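SusD homolog (Bacteroides thetaiotaomicron VPI-5482, PDB 3IV0) probably binds glycans at the outer membrane of this gut bacterium, as a member of the SusD family whose own ligand is not established. Local coordinates at residues 32-37 and 267-272; 57-62 and 295-300; 281-286 and 354-359; 289-294 and 343-348; 361-366 and 424-429. All blocks are in the same frame, centred on the assembly; numbering follows the deposited sequence. Where two conformers were deposited one is given.

Contact 1 (32-37 and 267-272)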
# COMPACT_ATOMS: atom_id res chain seq x y z
N SER A 32 -11.09 1.52 -11.43
CA SER A 32 -11.66 2.23 -10.31
C SER A 32 -10.73 2.21 -9.10
O SER A 32 -10.59 3.24 -8.44
CB SER A 32 -13.04 1.71 -9.91
OG SER A 32 -14.00 2.02 -10.93
N PHE A 33 -10.07 1.09 -8.83
CA PHE A 33 -9.13 1.04 -7.72
C PHE A 33 -7.98 2.01 -7.99
O PHE A 33 -7.54 2.72 -7.08
CB PHE A 33 -8.61 -0.36 -7.55
CG PHE A 33 -7.74 -0.53 -6.34
CD1 PHE A 33 -8.29 -0.70 -5.08
CD2 PHE A 33 -6.38 -0.48 -6.45
CE1 PHE A 33 -7.47 -0.86 -3.96
CE2 PHE A 33 -5.57 -0.62 -5.34
CZ PHE A 33 -6.13 -0.80 -4.10
N ARG A 34 -7.49 2.07 -9.21
CA ARG A 34 -6.45 3.00 -9.59
C ARG A 34 -6.94 4.44 -9.38
O ARG A 34 -6.19 5.30 -8.90
CB ARG A 34 -6.04 2.79 -11.03
CG ARG A 34 -5.09 3.85 -11.55
CD ARG A 34 -4.50 3.45 -12.86
NE ARG A 34 -5.52 3.19 -13.87
CZ ARG A 34 -5.30 2.49 -14.98
NH1 ARG A 34 -4.11 1.99 -15.24
NH2 ARG A 34 -6.31 2.32 -15.84
N ASN A 35 -8.16 4.75 -9.80
CA ASN A 35 -8.70 6.08 -9.58
C ASN A 35 -8.77 6.46 -8.12
O ASN A 35 -8.46 7.61 -7.77
CB ASN A 35 -10.08 6.21 -10.25
CG ASN A 35 -9.99 6.39 -11.74
OD1 ASN A 35 -8.99 6.82 -12.27
ND2 ASN A 35 -11.09 6.04 -12.43
N ALA A 36 -9.19 5.51 -7.28
CA ALA A 36 -9.34 5.78 -5.85
C ALA A 36 -8.02 6.02 -5.15
O ALA A 36 -7.99 6.72 -4.12
CB ALA A 36 -10.02 4.61 -5.20
N THR A 37 -6.95 5.43 -5.64
CA THR A 37 -5.67 5.43 -4.93
C THR A 37 -4.64 6.40 -5.47
O THR A 37 -3.84 6.93 -4.69
CB THR A 37 -5.06 4.02 -4.95
OG1 THR A 37 -5.01 3.55 -6.30
CG2 THR A 37 -5.85 3.05 -4.08
N GLU A 267 0.73 -4.48 -8.13
CA GLU A 267 1.05 -3.14 -8.61
C GLU A 267 -0.16 -2.52 -9.27
O GLU A 267 -0.98 -3.23 -9.84
CB GLU A 267 2.22 -3.22 -9.62
CG GLU A 267 3.36 -4.07 -9.13
CD GLU A 267 4.45 -4.29 -10.17
OE1 GLU A 267 4.34 -3.79 -11.31
OE2 GLU A 267 5.41 -5.02 -9.81
N ILE A 268 -0.26 -1.20 -9.16
CA ILE A 268 -1.25 -0.41 -9.86
C ILE A 268 -0.59 0.10 -11.12
O ILE A 268 0.49 0.69 -11.08
CB ILE A 268 -1.72 0.79 -8.98
CG1 ILE A 268 -2.35 0.32 -7.65
CG2 ILE A 268 -2.75 1.65 -9.73
CD1 ILE A 268 -2.38 1.37 -6.53
N ALA A 269 -1.21 -0.13 -12.28
CA ALA A 269 -0.59 0.14 -13.55
C ALA A 269 -0.59 1.62 -13.90
O ALA A 269 -1.63 2.29 -13.81
CB ALA A 269 -1.35 -0.65 -14.67
N GLN A 270 0.57 2.13 -14.30
CA GLN A 270 0.66 3.41 -15.00
C GLN A 270 1.11 3.12 -16.42
O GLN A 270 1.93 2.25 -16.67
CB GLN A 270 1.68 4.35 -14.33
CG GLN A 270 1.29 5.80 -14.46
CD GLN A 270 2.26 6.79 -13.87
OE1 GLN A 270 3.37 6.45 -13.42
NE2 GLN A 270 1.85 8.02 -13.86
N ASN A 271 0.54 3.85 -17.35
CA ASN A 271 0.94 3.73 -18.75
C ASN A 271 0.76 5.09 -19.42
O ASN A 271 -0.32 5.41 -19.95
CB ASN A 271 0.18 2.59 -19.43
CG ASN A 271 0.77 2.24 -20.77
OD1 ASN A 271 1.36 3.09 -21.42
ND2 ASN A 271 0.67 0.97 -21.16
N ILE A 272 1.83 5.89 -19.36
CA ILE A 272 1.89 7.21 -19.96
C ILE A 272 1.47 7.20 -21.42
O ILE A 272 0.72 8.07 -21.85
CB ILE A 272 3.32 7.77 -19.93
CG1 ILE A 272 3.63 8.42 -18.60
CG2 ILE A 272 3.53 8.80 -21.05
CD1 ILE A 272 4.99 9.08 -18.60

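Contact 2 (57-62 and 295-300). With EDO (1,2-ethanediol), chain F.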
# COMPACT_ATOMS: atom_id res chain seq x y z
N ALA A 57 7.26 20.94 4.42
CA ALA A 57 7.10 21.57 3.11
C ALA A 57 8.13 22.65 2.89
O ALA A 57 8.45 23.38 3.81
CB ALA A 57 5.70 22.16 2.97
N TYR A 58 8.62 22.75 1.67
CA TYR A 58 9.49 23.87 1.32
C TYR A 58 8.69 25.17 1.18
O TYR A 58 9.26 26.23 1.36
CB TYR A 58 10.27 23.55 0.06
CG TYR A 58 11.40 22.58 0.30
CD1 TYR A 58 12.65 23.04 0.72
CD2 TYR A 58 11.24 21.22 0.06
CE1 TYR A 58 13.68 22.17 0.95
CE2 TYR A 58 12.28 20.33 0.28
CZ TYR A 58 13.51 20.81 0.70
OH TYR A 58 14.54 19.91 0.90
N SER A 59 7.40 25.08 0.91
CA SER A 59 6.53 26.25 0.80
C SER A 59 5.36 26.10 1.80
O SER A 59 4.49 25.27 1.58
CB SER A 59 6.01 26.37 -0.64
OG SER A 59 7.04 26.78 -1.55
N THR A 60 5.35 26.88 2.88
CA THR A 60 4.35 26.73 3.94
C THR A 60 2.91 26.87 3.42
O THR A 60 1.97 26.40 4.05
CB THR A 60 4.57 27.74 5.10
OG1 THR A 60 4.36 29.08 4.63
CG2 THR A 60 5.97 27.63 5.64
N GLY A 61 2.74 27.51 2.27
CA GLY A 61 1.44 27.56 1.60
C GLY A 61 0.83 26.21 1.21
O GLY A 61 -0.40 26.11 1.01
N ASP A 62 1.67 25.17 1.10
CA ASP A 62 1.21 23.78 0.87
C ASP A 62 0.83 23.18 2.22
O ASP A 62 1.54 22.34 2.81
CB ASP A 62 2.33 22.97 0.21
CG ASP A 62 2.65 23.48 -1.18
OD1 ASP A 62 1.71 23.83 -1.93
OD2 ASP A 62 3.83 23.48 -1.56
N LYS A 295 12.47 22.01 -11.20
CA LYS A 295 11.92 22.81 -10.11
C LYS A 295 13.11 23.19 -9.29
O LYS A 295 14.13 22.49 -9.33
CB LYS A 295 10.98 21.97 -9.24
CG LYS A 295 9.67 21.68 -9.87
CD LYS A 295 8.58 21.52 -8.80
CE LYS A 295 8.68 20.18 -8.09
NZ LYS A 295 7.48 19.93 -7.20
N SER A 296 12.99 24.23 -8.48
CA SER A 296 14.07 24.64 -7.64
C SER A 296 14.13 23.83 -6.33
O SER A 296 15.16 23.73 -5.71
CB SER A 296 13.94 26.13 -7.30
OG SER A 296 14.01 26.93 -8.49
N MSE A 297 12.98 23.30 -5.89
CA MSE A 297 12.91 22.50 -4.66
C MSE A 297 11.70 21.57 -4.77
O MSE A 297 10.75 21.88 -5.48
CB MSE A 297 12.81 23.38 -3.40
CG MSE A 297 11.53 24.21 -3.30
SE MSE A 297 11.68 25.93 -2.32
CE MSE A 297 10.05 26.71 -2.95
N PRO A 298 11.74 20.42 -4.07
CA PRO A 298 10.57 19.53 -4.05
C PRO A 298 9.43 20.05 -3.22
O PRO A 298 9.52 21.09 -2.60
CB PRO A 298 11.10 18.25 -3.42
CG PRO A 298 12.56 18.40 -3.28
CD PRO A 298 12.83 19.89 -3.25
N LEU A 299 8.34 19.28 -3.15
CA LEU A 299 7.25 19.63 -2.27
C LEU A 299 7.63 19.58 -0.79
O LEU A 299 7.27 20.45 -0.00
CB LEU A 299 6.06 18.68 -2.53
CG LEU A 299 4.82 18.93 -1.68
CD1 LEU A 299 4.12 20.16 -2.18
CD2 LEU A 299 3.86 17.72 -1.77
N PHE A 300 8.34 18.52 -0.39
CA PHE A 300 8.72 18.34 1.01
C PHE A 300 9.99 17.52 1.14
O PHE A 300 10.45 16.90 0.20
CB PHE A 300 7.59 17.71 1.86
CG PHE A 300 7.20 16.29 1.47
CD1 PHE A 300 7.94 15.19 1.91
CD2 PHE A 300 6.08 16.06 0.72
CE1 PHE A 300 7.57 13.89 1.59
CE2 PHE A 300 5.71 14.76 0.37
CZ PHE A 300 6.44 13.69 0.82
C1 EDO F . 4.76 17.12 -8.26
O1 EDO F . 5.83 18.01 -8.45
C2 EDO F . 3.81 17.36 -7.09
O2 EDO F . 4.43 18.08 -6.03
O HOH W 1 6.28 22.84 -0.60
O HOH W 2 7.62 23.94 -2.61

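Contact 3 (281-286 and 354-359). With EDO (1,2-ethanediol), chain F.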
# COMPACT_ATOMS: atom_id res chain seq x y z
N ASN A 281 0.75 14.65 -7.88
CA ASN A 281 0.77 14.78 -6.42
C ASN A 281 0.50 13.44 -5.71
O ASN A 281 0.72 13.29 -4.52
CB ASN A 281 -0.23 15.86 -5.99
CG ASN A 281 -0.06 16.34 -4.57
OD1 ASN A 281 1.06 16.49 -4.01
ND2 ASN A 281 -1.17 16.64 -3.97
N ALA A 282 -0.02 12.47 -6.46
CA ALA A 282 -0.23 11.11 -5.96
C ALA A 282 1.01 10.24 -5.94
O ALA A 282 1.06 9.19 -5.27
CB ALA A 282 -1.30 10.39 -6.79
N LYS A 283 2.03 10.64 -6.71
CA LYS A 283 3.26 9.89 -6.84
C LYS A 283 4.27 10.43 -5.85
O LYS A 283 4.77 11.56 -6.00
CB LYS A 283 3.79 9.98 -8.27
CG LYS A 283 2.86 9.28 -9.25
CD LYS A 283 3.39 9.28 -10.67
CE LYS A 283 3.01 10.53 -11.40
NZ LYS A 283 3.26 10.41 -12.89
N PHE A 284 4.62 9.61 -4.87
CA PHE A 284 5.60 10.02 -3.87
C PHE A 284 6.84 10.62 -4.52
O PHE A 284 7.32 11.71 -4.12
CB PHE A 284 5.99 8.78 -3.05
CG PHE A 284 7.08 9.01 -2.02
CD1 PHE A 284 6.75 9.50 -0.77
CD2 PHE A 284 8.40 8.72 -2.30
CE1 PHE A 284 7.72 9.69 0.20
CE2 PHE A 284 9.37 8.92 -1.31
CZ PHE A 284 9.01 9.43 -0.07
N SER A 285 7.36 9.94 -5.52
CA SER A 285 8.56 10.40 -6.19
C SER A 285 8.44 11.88 -6.65
O SER A 285 9.40 12.66 -6.53
CB SER A 285 8.89 9.49 -7.37
OG SER A 285 10.18 9.78 -7.90
N ASP A 286 7.28 12.25 -7.21
CA ASP A 286 7.09 13.61 -7.73
C ASP A 286 6.95 14.63 -6.64
O ASP A 286 7.00 15.83 -6.92
CB ASP A 286 5.95 13.67 -8.74
CG ASP A 286 6.33 13.08 -10.09
OD1 ASP A 286 7.52 13.05 -10.45
OD2 ASP A 286 5.41 12.70 -10.86
N THR A 354 5.16 17.84 -20.07
CA THR A 354 5.10 17.59 -18.63
C THR A 354 6.00 16.44 -18.24
O THR A 354 5.92 15.34 -18.79
CB THR A 354 3.69 17.24 -18.18
OG1 THR A 354 2.77 18.23 -18.64
CG2 THR A 354 3.63 17.14 -16.66
N ILE A 355 6.84 16.69 -17.25
CA ILE A 355 7.79 15.70 -16.80
C ILE A 355 7.28 15.00 -15.53
O ILE A 355 6.79 15.65 -14.63
CB ILE A 355 9.17 16.34 -16.48
CG1 ILE A 355 9.69 17.13 -17.68
CG2 ILE A 355 10.18 15.27 -16.09
CD1 ILE A 355 10.93 17.92 -17.32
N THR A 356 7.43 13.67 -15.49
CA THR A 356 7.29 12.96 -14.23
C THR A 356 8.60 12.27 -13.91
O THR A 356 9.30 11.76 -14.79
CB THR A 356 6.14 11.91 -14.25
OG1 THR A 356 6.07 11.23 -12.99
CG2 THR A 356 6.34 10.90 -15.32
N SER A 357 8.88 12.20 -12.62
CA SER A 357 10.05 11.46 -12.17
C SER A 357 9.81 9.98 -12.04
O SER A 357 10.76 9.23 -11.81
CB SER A 357 10.57 12.01 -10.84
OG SER A 357 9.68 11.69 -9.77
N ASN A 358 8.55 9.55 -12.14
CA ASN A 358 8.23 8.15 -11.99
C ASN A 358 7.08 7.72 -12.90
O ASN A 358 5.91 7.83 -12.54
CB ASN A 358 7.95 7.81 -10.53
CG ASN A 358 7.77 6.31 -10.32
OD1 ASN A 358 7.90 5.54 -11.28
ND2 ASN A 358 7.53 5.88 -9.09
N SER A 359 7.43 7.25 -14.09
CA SER A 359 6.49 6.69 -15.06
C SER A 359 6.11 5.25 -14.74
O SER A 359 5.30 4.63 -15.47
CB SER A 359 7.13 6.73 -16.45
OG SER A 359 8.23 5.84 -16.48
C1 EDO F . 4.76 17.12 -8.26
O1 EDO F . 5.83 18.01 -8.45
C2 EDO F . 3.81 17.36 -7.09
O2 EDO F . 4.43 18.08 -6.03
O HOH W 3 6.60 7.29 -6.57

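Contact 4 (289-294 and 343-348)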
# COMPACT_ATOMS: atom_id res chain seq x y z
N SER A 289 11.17 15.04 -5.36
CA SER A 289 12.19 15.26 -6.39
C SER A 289 12.15 16.68 -6.90
O SER A 289 11.10 17.31 -6.90
CB SER A 289 11.95 14.32 -7.58
OG SER A 289 12.01 12.96 -7.19
N TYR A 290 13.30 17.18 -7.36
CA TYR A 290 13.33 18.50 -8.00
C TYR A 290 14.23 18.57 -9.23
O TYR A 290 13.87 19.23 -10.20
CB TYR A 290 13.72 19.60 -6.99
CG TYR A 290 15.17 19.59 -6.54
CD1 TYR A 290 15.59 18.82 -5.46
CD2 TYR A 290 16.13 20.36 -7.20
CE1 TYR A 290 16.90 18.80 -5.07
CE2 TYR A 290 17.45 20.33 -6.81
CZ TYR A 290 17.83 19.56 -5.75
OH TYR A 290 19.15 19.52 -5.34
N SER A 291 15.38 17.91 -9.19
CA SER A 291 16.41 18.19 -10.19
C SER A 291 15.99 17.68 -11.57
O SER A 291 16.30 18.27 -12.61
CB SER A 291 17.76 17.61 -9.77
OG SER A 291 17.74 16.20 -9.66
N CYS A 292 15.23 16.58 -11.60
CA CYS A 292 14.75 16.04 -12.87
C CYS A 292 13.39 16.59 -13.31
O CYS A 292 12.91 16.27 -14.39
CB CYS A 292 14.67 14.51 -12.76
SG CYS A 292 13.59 13.94 -11.41
N LEU A 293 12.79 17.46 -12.48
CA LEU A 293 11.48 18.05 -12.76
C LEU A 293 11.58 19.53 -13.07
O LEU A 293 10.57 20.22 -13.20
CB LEU A 293 10.54 17.86 -11.54
CG LEU A 293 10.18 16.43 -11.10
CD1 LEU A 293 9.28 16.46 -9.87
CD2 LEU A 293 9.52 15.67 -12.27
N ASN A 294 12.78 20.06 -13.30
CA ASN A 294 12.89 21.50 -13.60
C ASN A 294 12.28 22.38 -12.48
O ASN A 294 11.58 23.35 -12.79
CB ASN A 294 12.18 21.88 -14.92
CG ASN A 294 12.63 21.03 -16.10
OD1 ASN A 294 11.80 20.49 -16.83
ND2 ASN A 294 13.94 20.93 -16.30
N LYS A 343 15.10 7.24 -5.27
CA LYS A 343 14.75 5.81 -5.23
C LYS A 343 13.89 5.37 -6.41
O LYS A 343 14.11 4.32 -6.96
CB LYS A 343 13.97 5.52 -3.93
CG LYS A 343 13.42 4.10 -3.80
CD LYS A 343 12.81 3.86 -2.44
CE LYS A 343 12.14 2.49 -2.39
NZ LYS A 343 11.53 2.21 -1.07
N PHE A 344 12.90 6.18 -6.78
CA PHE A 344 11.91 5.75 -7.77
C PHE A 344 12.16 6.26 -9.17
O PHE A 344 11.29 6.15 -10.03
CB PHE A 344 10.53 6.21 -7.31
CG PHE A 344 10.11 5.63 -5.98
CD1 PHE A 344 9.50 4.41 -5.93
CD2 PHE A 344 10.34 6.30 -4.80
CE1 PHE A 344 9.16 3.85 -4.70
CE2 PHE A 344 9.99 5.78 -3.58
CZ PHE A 344 9.40 4.54 -3.52
N TRP A 345 13.28 6.95 -9.42
CA TRP A 345 13.42 7.63 -10.70
C TRP A 345 13.32 6.70 -11.90
O TRP A 345 14.09 5.77 -12.07
CB TRP A 345 14.68 8.47 -10.76
CG TRP A 345 14.62 9.68 -9.90
CD1 TRP A 345 13.58 10.12 -9.16
CD2 TRP A 345 15.66 10.65 -9.75
NE1 TRP A 345 13.90 11.28 -8.51
CE2 TRP A 345 15.18 11.63 -8.87
CE3 TRP A 345 16.94 10.77 -10.28
CZ2 TRP A 345 15.96 12.74 -8.48
CZ3 TRP A 345 17.72 11.87 -9.89
CH2 TRP A 345 17.22 12.83 -9.02
N ASN A 346 12.33 7.01 -12.71
CA ASN A 346 12.08 6.47 -14.04
C ASN A 346 11.41 7.62 -14.76
O ASN A 346 10.19 7.76 -14.82
CB ASN A 346 11.18 5.25 -13.97
CG ASN A 346 11.96 3.97 -13.80
OD1 ASN A 346 12.83 3.66 -14.63
ND2 ASN A 346 11.70 3.24 -12.71
N ILE A 347 12.25 8.49 -15.30
CA ILE A 347 11.80 9.79 -15.73
C ILE A 347 11.22 9.74 -17.15
O ILE A 347 11.75 9.02 -17.99
CB ILE A 347 12.99 10.76 -15.68
CG1 ILE A 347 13.50 10.94 -14.23
CG2 ILE A 347 12.60 12.10 -16.25
CD1 ILE A 347 15.00 11.29 -14.14
N ASP A 348 10.12 10.45 -17.39
CA ASP A 348 9.54 10.47 -18.72
C ASP A 348 8.70 11.72 -18.86
O ASP A 348 8.41 12.41 -17.90
CB ASP A 348 8.72 9.21 -18.94
CG ASP A 348 8.47 8.89 -20.40
OD1 ASP A 348 8.91 9.66 -21.28
OD2 ASP A 348 7.82 7.85 -20.65

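Contact 5 (361-366 and 424-429)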
# COMPACT_ATOMS: atom_id res chain seq x y z
N ASN A 361 4.76 1.79 -12.48
CA ASN A 361 3.60 1.34 -11.69
C ASN A 361 3.80 1.72 -10.24
O ASN A 361 4.92 1.85 -9.78
CB ASN A 361 3.44 -0.19 -11.79
CG ASN A 361 3.19 -0.69 -13.19
OD1 ASN A 361 2.82 0.07 -14.09
ND2 ASN A 361 3.40 -1.97 -13.38
N GLN A 362 2.72 1.86 -9.49
CA GLN A 362 2.80 2.00 -8.05
C GLN A 362 2.91 0.62 -7.48
O GLN A 362 2.06 -0.25 -7.74
CB GLN A 362 1.57 2.73 -7.50
CG GLN A 362 1.50 2.75 -5.98
CD GLN A 362 2.47 3.68 -5.28
OE1 GLN A 362 2.91 4.66 -5.84
NE2 GLN A 362 2.79 3.34 -4.03
N ILE A 363 3.93 0.39 -6.66
CA ILE A 363 4.19 -0.95 -6.14
C ILE A 363 3.52 -1.17 -4.80
O ILE A 363 4.07 -0.75 -3.76
CB ILE A 363 5.67 -1.25 -5.99
CG1 ILE A 363 6.43 -0.94 -7.29
CG2 ILE A 363 5.88 -2.72 -5.63
CD1 ILE A 363 5.90 -1.63 -8.61
N VAL A 364 2.35 -1.81 -4.79
CA VAL A 364 1.54 -1.92 -3.59
C VAL A 364 2.14 -2.94 -2.64
O VAL A 364 2.32 -2.66 -1.44
CB VAL A 364 0.08 -2.28 -3.95
CG1 VAL A 364 -0.75 -2.52 -2.67
CG2 VAL A 364 -0.55 -1.17 -4.77
N PHE A 365 2.44 -4.12 -3.14
CA PHE A 365 3.05 -5.19 -2.36
C PHE A 365 4.22 -5.69 -3.17
O PHE A 365 4.09 -5.95 -4.38
CB PHE A 365 2.09 -6.35 -2.13
CG PHE A 365 0.82 -5.98 -1.39
CD1 PHE A 365 0.84 -5.25 -0.20
CD2 PHE A 365 -0.42 -6.46 -1.87
CE1 PHE A 365 -0.32 -4.96 0.47
CE2 PHE A 365 -1.59 -6.15 -1.17
CZ PHE A 365 -1.53 -5.39 -0.03
N ARG A 366 5.37 -5.88 -2.54
CA ARG A 366 6.46 -6.55 -3.24
C ARG A 366 7.18 -7.55 -2.35
O ARG A 366 6.94 -7.63 -1.12
CB ARG A 366 7.43 -5.59 -3.88
CG ARG A 366 8.17 -4.73 -2.93
CD ARG A 366 9.18 -3.85 -3.70
NE ARG A 366 9.72 -2.80 -2.84
CZ ARG A 366 10.93 -2.81 -2.28
NH1 ARG A 366 11.76 -3.81 -2.42
NH2 ARG A 366 11.30 -1.77 -1.56
N ILE A 424 10.35 2.83 2.19
CA ILE A 424 10.11 4.25 2.20
C ILE A 424 9.56 4.71 0.86
O ILE A 424 10.09 4.38 -0.19
CB ILE A 424 11.41 5.03 2.60
CG1 ILE A 424 11.04 6.52 2.78
CG2 ILE A 424 12.57 4.82 1.61
CD1 ILE A 424 12.15 7.34 3.48
N GLY A 425 8.48 5.48 0.92
CA GLY A 425 7.86 6.01 -0.29
C GLY A 425 6.88 5.09 -0.98
O GLY A 425 6.36 5.47 -2.02
N GLU A 426 6.60 3.90 -0.42
CA GLU A 426 5.71 2.93 -1.04
C GLU A 426 4.34 2.84 -0.35
O GLU A 426 3.56 1.95 -0.67
CB GLU A 426 6.38 1.55 -1.12
CG GLU A 426 7.63 1.58 -2.01
CD GLU A 426 8.41 0.30 -1.97
OE1 GLU A 426 7.87 -0.77 -2.32
OE2 GLU A 426 9.60 0.33 -1.60
N GLY A 427 4.05 3.71 0.59
CA GLY A 427 2.72 3.79 1.17
C GLY A 427 2.46 2.88 2.35
O GLY A 427 1.29 2.64 2.67
N HIS A 428 3.50 2.40 3.00
CA HIS A 428 3.40 1.52 4.15
C HIS A 428 3.66 2.18 5.49
O HIS A 428 3.21 1.66 6.49
CB HIS A 428 4.33 0.32 3.99
CG HIS A 428 3.93 -0.59 2.89
ND1 HIS A 428 2.88 -1.47 3.04
CD2 HIS A 428 4.37 -0.71 1.62
CE1 HIS A 428 2.73 -2.13 1.89
NE2 HIS A 428 3.62 -1.70 1.03
N TYR A 429 4.43 3.25 5.54
CA TYR A 429 4.89 3.84 6.78
C TYR A 429 3.79 4.03 7.80
O TYR A 429 3.85 3.49 8.92
CB TYR A 429 5.57 5.16 6.47
CG TYR A 429 5.84 6.01 7.69
CD1 TYR A 429 6.87 5.69 8.58
CD2 TYR A 429 5.09 7.15 7.91
CE1 TYR A 429 7.09 6.52 9.72
CE2 TYR A 429 5.28 7.95 9.04
CZ TYR A 429 6.30 7.66 9.89
OH TYR A 429 6.45 8.52 10.99
O HOH W 4 5.93 5.03 -4.82
O HOH W 5 3.54 5.68 -2.22
O HOH W 6 5.46 -1.93 -1.52
O HOH W 7 1.41 -0.04 -0.67

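Contact 1 (32-37 and 267-272)
The segment 32-37 is a run of helix with a wider, pi-type turn at 35-37. The segment 267-272 leaves the end of a strand at Ile268 and continues as loop. The backbones come nearest at Arg34 and Ile268, whose CA atoms are 6.2 Å apart. Ile268 carries the apolar part. Its CG2 branch lies against the aliphatic start of Arg34, with CG2 3.7 Å from Arg34 CG. Its other branch ends in CD1, which meets Thr37 tip to tip, 3.4 Å from OG1. The same methyl lies 3.9 Å from Phe33 CE2, where the two side chains cross at about a right angle. Thr37 OG1 sits between its own backbone N and carbonyl carbon (chi1 53°), and from there it donates to Phe33 O within the helix. Arg34 supplies the polar link. Its CG is anti to the backbone N, and a bend at chi3 (58°) turns the guanidinium to the loop. NH1 donates to Ala269 O at 2.9 Å, with an N-H...O angle of 164°. The oxygen lies in the guanidinium plane, but the nitrogen stands above the carbonyl plane. Arg34 NH2 also forms a salt bridge with Glu276. The contact joins helix 19-39 to the two-stranded sheet: helix 117-142 packs on Phe33, helix 93-108 touches Thr37, and strand 362-366 lies beside Ile268.

Contact 2 (57-62 and 295-300)
Tyr58 CG is anti to the carbonyl carbon (chi1 -75°), which lays the ring along the segment 295-300. Met297 is a selenomethionine here, and its CG takes the crowded position between backbone N and carbonyl carbon (chi1 65°). The chain then runs extended, so the two side chains slide past each other in opposite directions. Met297 CB stands over one face of the Tyr58 ring, 4.3 Å from the centroid, as a CH-pi contact offset toward the rim. The selenium is placed obliquely to the ring in a Met-aromatic contact, and SE lies 3.6 Å from Tyr58 CB. Pro298 CD approaches Tyr58 CE2 at 3.6 Å. The backbones meet in a short antiparallel bridge at the end of strand 55-57 and the start of strand 300-302. Ala57 and Phe300 form its non-hydrogen-bonded pair. Next to it, Tyr58 N donates to Leu299 O at 3.1 Å, from above the carbonyl plane. A type I turn from Ser59 to Asp62 follows. A water is held there by three bonds: it accepts from Ser59 N and donates to Asp62 OD2 and to Leu299 O, the last at 2.7 Å. The Leu299 and Asp62 side chains cross obliquely, with Leu299 CD1 3.4 Å from Asp62 OD2. Tyr58 OH bonds to Lys339 N. Lys295 NZ donates, at 2.8 Å, to O1 of a 1,2-ethanediol that probably came from the crystallisation liquor.

Contact 3 (281-286 and 354-359)
An ST turn organises this contact: Thr356 OG1 accepts from Asn358 N, two residues on, just where strand 354-356 ends. The tight part is a buried polar cluster around Asp286. The carboxylate has CG anti to the carbonyl carbon (chi1 -75°) and reaches into the turn with both oxygens. OD2 receives the Thr356 hydroxyl at 2.7 Å on its syn lone pair. OD1 takes two donors. Ser357 N meets its syn lone pair at 2.7 Å, while Ser357 OG comes from above the carboxylate plane at 2.6 Å. Ser285 OG lies 2.7 Å from Ser357 OG. Lys283, bent at chi3 (-86°), crosses Thr356 at about a right angle and donates from NZ to OG1 at 2.9 Å. Its salt bridge to Asp286 OD2 is long, but the nearby ammonium would be expected to favour the ionised carboxylate. An alanine in place of Asp286 would remove the acceptor of three bonds and would probably leave the turn less firmly fixed to the segment 281-286. Beside this cluster the contact is looser and in part carried by a water, though Asn358 is still buried. Ser285 CB rests against Asn358 CB, 3.7 Å away. A 1,2-ethanediol, probably from the crystallisation liquor, bonds weakly to Asp286 O. Asn358 OD1 accepts from Gly360 N. A water bridges the two segments, accepting from Ser285 N and from Asn358 ND2, both at 3.0 Å.

Contact 4 (289-294 and 343-348)
One direct hydrogen bond joins these two loops. Trp345 NE1 donates to Ser289 OG at 2.9 Å, with an N-H...O angle of 163°, and the oxygen lies in the plane of the indole at its edge. Ser289 OG in turn bonds to Ser285 O, so the serine links the indole to helix 284-287. The sulfur-aromatic contact uses a face of the same ring. Cys292 SG, set between its backbone N and carbonyl carbon (chi1 58°), lies over the five-membered ring, 4.0 Å from its centroid. Apolar contact completes the Cys292 side, with CB 3.5 Å from Ile347 CD1. At the six-membered end of the indole, Ser291 OG comes obliquely to within 3.5 Å of CH2, and its hydroxyl is bonded to Glu340. Edge and face of Trp345 are thus held by different chemistry: the straight NE1 bond probably sets the direction of the ring edge, and the sulfur over the face is likely to limit its tilt, in a contact close to the protein surface.

Contact 5 (361-366 and 424-429)
Strand 362-366 turns a corner at a classic beta bulge, where Val364 and Phe365 both face Phe266, and the contact fastens this corner to the loop before helix 429-436. Arg366 grips Glu426 side-on. NE donates to OE1 at 2.8 Å and NH2 to OE2 at 2.7 Å, each on a syn lone pair. The two planes are 18° apart, nearly coplanar. Arg366 CG takes the crowded position (chi1 64°), and the chain then runs extended to NE. His428 NE2 donates to Val364 O at 3.0 Å, nearly along the C=O axis but with a bent N-H...O angle of 133°. One water donates to Val364 O and Glu426 O; two others link the Gln362 amide to Gly425 O. Lys343 also bridges to Glu426, and Arg366 NH1 to Glu263 and Glu422. A leucine in place of Arg366 would lose both bonds to Glu426 and the NH1 bridges to Glu263 and Glu422, and would probably leave these carboxylates less well balanced. This charge network probably keeps Glu426 ionised.

Overall arrangement
Contacts 1, 3 and 5 are buried, contact 2 is partly buried, and contact 4 lies at the surface. The centre of contact 5 is about 5 Å from the centre of the chain, that of contact 2 about 24 Å. Contacts 1 and 5 share one sheet, since strands 264-268 and 362-366 are neighbours in it. Contacts 3 and 4 are joined through the pairing of strands 348-350 and 354-356. Contact 5 pairs full charges near the centre; contact 3 is a buried cluster of hydrogen bonds round one carboxylate. Contact 1 combines apolar packing round Ile268 with one arginine-to-carbonyl bond. In contacts 2 and 4 aromatic rings meet selenium or sulfur. Lys343 ties contact 4 to contact 5.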